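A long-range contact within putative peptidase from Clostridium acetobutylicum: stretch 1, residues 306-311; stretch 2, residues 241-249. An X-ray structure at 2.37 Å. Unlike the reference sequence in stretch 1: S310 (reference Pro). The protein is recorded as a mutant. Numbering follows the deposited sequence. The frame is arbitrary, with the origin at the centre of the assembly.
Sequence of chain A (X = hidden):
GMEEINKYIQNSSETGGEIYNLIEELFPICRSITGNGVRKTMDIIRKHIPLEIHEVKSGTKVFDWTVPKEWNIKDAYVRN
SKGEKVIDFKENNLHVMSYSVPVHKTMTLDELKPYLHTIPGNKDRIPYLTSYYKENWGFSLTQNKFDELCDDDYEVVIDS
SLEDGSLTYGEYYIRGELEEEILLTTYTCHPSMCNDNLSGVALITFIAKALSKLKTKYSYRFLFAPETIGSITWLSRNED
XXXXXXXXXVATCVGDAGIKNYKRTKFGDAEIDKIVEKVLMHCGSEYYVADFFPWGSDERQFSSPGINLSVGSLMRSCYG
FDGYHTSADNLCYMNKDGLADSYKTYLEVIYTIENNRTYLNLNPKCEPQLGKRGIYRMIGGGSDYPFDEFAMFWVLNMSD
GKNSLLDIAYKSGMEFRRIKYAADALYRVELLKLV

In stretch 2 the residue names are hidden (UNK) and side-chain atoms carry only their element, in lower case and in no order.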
# COMPACT_ATOMS: atom_id res chain seq x y z
N GLY A 306 -19.28 -17.30 13.15
CA GLY A 306 -20.70 -17.29 13.45
C GLY A 306 -21.10 -16.20 14.43
O GLY A 306 -22.26 -16.02 14.65
N ILE A 307 -20.13 -15.48 14.99
CA ILE A 307 -20.39 -14.39 15.96
C ILE A 307 -19.99 -13.10 15.28
O ILE A 307 -20.82 -12.24 15.07
CB ILE A 307 -19.61 -14.62 17.30
CG1 ILE A 307 -20.00 -15.97 17.93
CG2 ILE A 307 -19.81 -13.46 18.25
CD1 ILE A 307 -21.46 -16.15 18.27
N ASN A 308 -18.69 -12.99 14.97
CA ASN A 308 -18.19 -12.05 13.98
C ASN A 308 -18.36 -10.59 14.34
O ASN A 308 -18.65 -9.73 13.48
CB ASN A 308 -18.82 -12.36 12.62
CG ASN A 308 -17.98 -11.85 11.46
OD1 ASN A 308 -16.77 -12.07 11.39
ND2 ASN A 308 -18.63 -11.17 10.53
N LEU A 309 -18.09 -10.32 15.62
CA LEU A 309 -18.12 -8.96 16.16
C LEU A 309 -16.74 -8.31 16.04
O LEU A 309 -15.77 -9.02 15.80
CB LEU A 309 -18.53 -8.97 17.63
CG LEU A 309 -19.81 -9.68 18.00
CD1 LEU A 309 -19.83 -9.88 19.55
CD2 LEU A 309 -21.01 -8.87 17.47
N SER A 310 -16.66 -6.98 16.20
CA SER A 310 -15.40 -6.28 16.14
C SER A 310 -14.86 -6.09 17.53
O SER A 310 -15.15 -5.10 18.19
CB SER A 310 -15.54 -4.91 15.45
OG SER A 310 -16.36 -5.06 14.34
N VAL A 311 -14.06 -7.04 17.97
CA VAL A 311 -13.47 -6.98 19.29
C VAL A 311 -11.93 -7.07 19.19
O VAL A 311 -11.37 -8.02 18.62
CB VAL A 311 -14.05 -8.11 20.20
CG1 VAL A 311 -13.37 -8.12 21.57
CG2 VAL A 311 -15.53 -7.95 20.30
N UNK A 241 -28.81 -10.22 21.60
CA UNK A 241 -28.10 -8.96 21.88
C UNK A 241 -26.94 -8.64 20.95
O UNK A 241 -26.48 -7.50 20.91
c UNK A 241 -28.36 -9.26 25.72
c UNK A 241 -29.63 -9.60 26.52
n UNK A 241 -29.93 -8.67 27.67
c UNK A 241 -28.68 -8.71 24.37
c UNK A 241 -27.57 -8.98 23.34
N UNK A 242 -26.46 -9.63 20.20
CA UNK A 242 -25.28 -9.45 19.37
C UNK A 242 -25.44 -8.41 18.28
O UNK A 242 -24.50 -7.70 17.95
c UNK A 242 -24.85 -10.76 18.72
c UNK A 242 -23.81 -11.48 20.87
c UNK A 242 -24.61 -11.94 19.67
c UNK A 242 -23.90 -13.07 18.91
N UNK A 243 -26.63 -8.31 17.71
CA UNK A 243 -26.86 -7.31 16.66
C UNK A 243 -26.56 -5.85 17.10
O UNK A 243 -26.30 -5.01 16.27
n UNK A 243 -31.78 -5.64 17.97
c UNK A 243 -29.39 -7.12 17.14
c UNK A 243 -30.78 -7.48 16.62
c UNK A 243 -28.30 -7.43 16.11
c UNK A 243 -31.87 -7.11 17.62
N UNK A 244 -26.61 -5.54 18.38
CA UNK A 244 -26.31 -4.20 18.87
C UNK A 244 -24.86 -3.95 19.22
O UNK A 244 -24.51 -2.81 19.45
o UNK A 244 -29.11 -3.59 18.87
n UNK A 244 -29.34 -4.33 20.98
c UNK A 244 -27.10 -3.90 20.14
c UNK A 244 -28.61 -3.94 19.93
N UNK A 245 -24.03 -4.98 19.34
CA UNK A 245 -22.64 -4.75 19.77
C UNK A 245 -21.81 -4.19 18.60
O UNK A 245 -21.46 -4.89 17.65
c UNK A 245 -20.57 -5.76 20.72
c UNK A 245 -22.03 -6.01 20.36
c UNK A 245 -22.66 -7.89 21.98
c UNK A 245 -22.86 -6.43 21.58
N UNK A 246 -21.52 -2.90 18.68
CA UNK A 246 -20.90 -2.18 17.58
C UNK A 246 -19.41 -2.45 17.60
O UNK A 246 -18.79 -2.55 16.58
c UNK A 246 -21.33 0.13 16.38
c UNK A 246 -21.61 2.76 15.75
n UNK A 246 -22.30 2.45 14.47
c UNK A 246 -20.78 1.63 16.46
c UNK A 246 -21.17 -0.66 17.70
N UNK A 247 -18.85 -2.58 18.80
CA UNK A 247 -17.43 -2.77 18.98
C UNK A 247 -17.13 -3.29 20.39
O UNK A 247 -17.98 -3.31 21.27
c UNK A 247 -17.02 -0.20 19.40
c UNK A 247 -17.63 2.37 17.85
c UNK A 247 -16.66 -1.48 18.64
se UNK A 247 -16.15 1.35 18.59
N UNK A 248 -15.92 -3.78 20.60
CA UNK A 248 -15.56 -4.31 21.90
C UNK A 248 -14.08 -4.43 22.12
O UNK A 248 -13.32 -4.41 21.18
N UNK A 249 -13.68 -4.55 23.39
CA UNK A 249 -12.29 -4.73 23.77
C UNK A 249 -12.19 -5.76 24.88
O UNK A 249 -12.98 -5.72 25.80
c UNK A 249 -10.97 -1.02 24.01
c UNK A 249 -10.21 -2.74 22.36
c UNK A 249 -11.70 -3.39 24.27
c UNK A 249 -11.34 -2.29 23.27
O HOH W 1 -19.20 -5.76 16.27

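Position 241 carries four carbons in a row ending in a nitrogen, an unbranched amine chain, which makes it K241. Its side chain is out of reach of stretch 1, its CB lying 8.7 Å from CD1 of L309, so the contact does not depend on it.

Position 242 has four side-chain carbons, forked at the second, and its CA-to-CB bond points toward stretch 1. One terminal carbon of the fork lies 4.0 Å from CD1 of I307, an apolar contact, and the CB of this position lies 4.5 Å from CD2 of L309. That branching is leucine's: L242, with chi1 at -55° (m) and chi2 at -167° (t). The same CD2 of L309 approaches the backbone O of L242 to 3.7 Å.

Position 243 again shows four carbons in a row with a terminal nitrogen, and its CA-to-CB bond points away from stretch 1; it is K243. At position 244 there are two carbons, the second bearing one oxygen and one nitrogen. This amide identifies N244, whose CA-to-CB bond also points away. K243 NZ donates a weak hydrogen bond to N244 OD1 at 3.5 Å, a link confined to stretch 2. The backbone turns here, with N244 N bonded to K241 O at 3.2 Å.

Position 245 has four carbons forked at the first, one arm two carbons long, and its CB points toward stretch 1, 4.2 Å from CD2 of L309. Branching at CB with unequal arms gives I245. Its backbone N bonds to O of L242 at 3.1 Å, and the strand begins at this residue.

Position 246 presents another four-carbon chain ending in nitrogen, its CA-to-CB bond pointing away from stretch 1: K246, whose NZ is hydrogen-bonded elsewhere in the structure. Its backbone O is 4.2 Å from OG of S310, a residue that differs from the reference proline.

Position 247 contains two carbons, a selenium and a further carbon without branching, hence selenomethionine, M247. Its CB is sideways to stretch 1, while the end of the chain leads away. The backbone comes closer: CA of M247 lies 3.4 Å from O of S310, a CA-H...O contact with 134° at the hydrogen.

Position 248 has no side-chain atoms and is G248. An ideal CB would fall 3.0 Å from CG2 of V311, a clash, so the bare backbone leaves room for that methyl group.

Position 249 has four carbons forked at the second, and its CA-to-CB bond points away from stretch 1; this is L249. Its backbone N is 4.0 Å from CG1 of V311.

The contact combines apolar packing with a short strand pairing. L309 reaches toward L242 and I245, while I307 adds its methyl contact with L242. Farther along, V311 and G248 form a parallel bridge with their CA atoms 4.3 Å apart. G248 N donates to S310 O at 2.9 Å, but the 127° angle makes this bond weak; V311 CA approaches G248 O at 3.2 Å. Water 1 joins the backbones, accepting from S310 N at 2.8 Å and donating to I245 O at 2.8 Å. Together these contacts bury 379 Å², summed over both sides.

Stretch 2 241-249: KLKNIKMGL
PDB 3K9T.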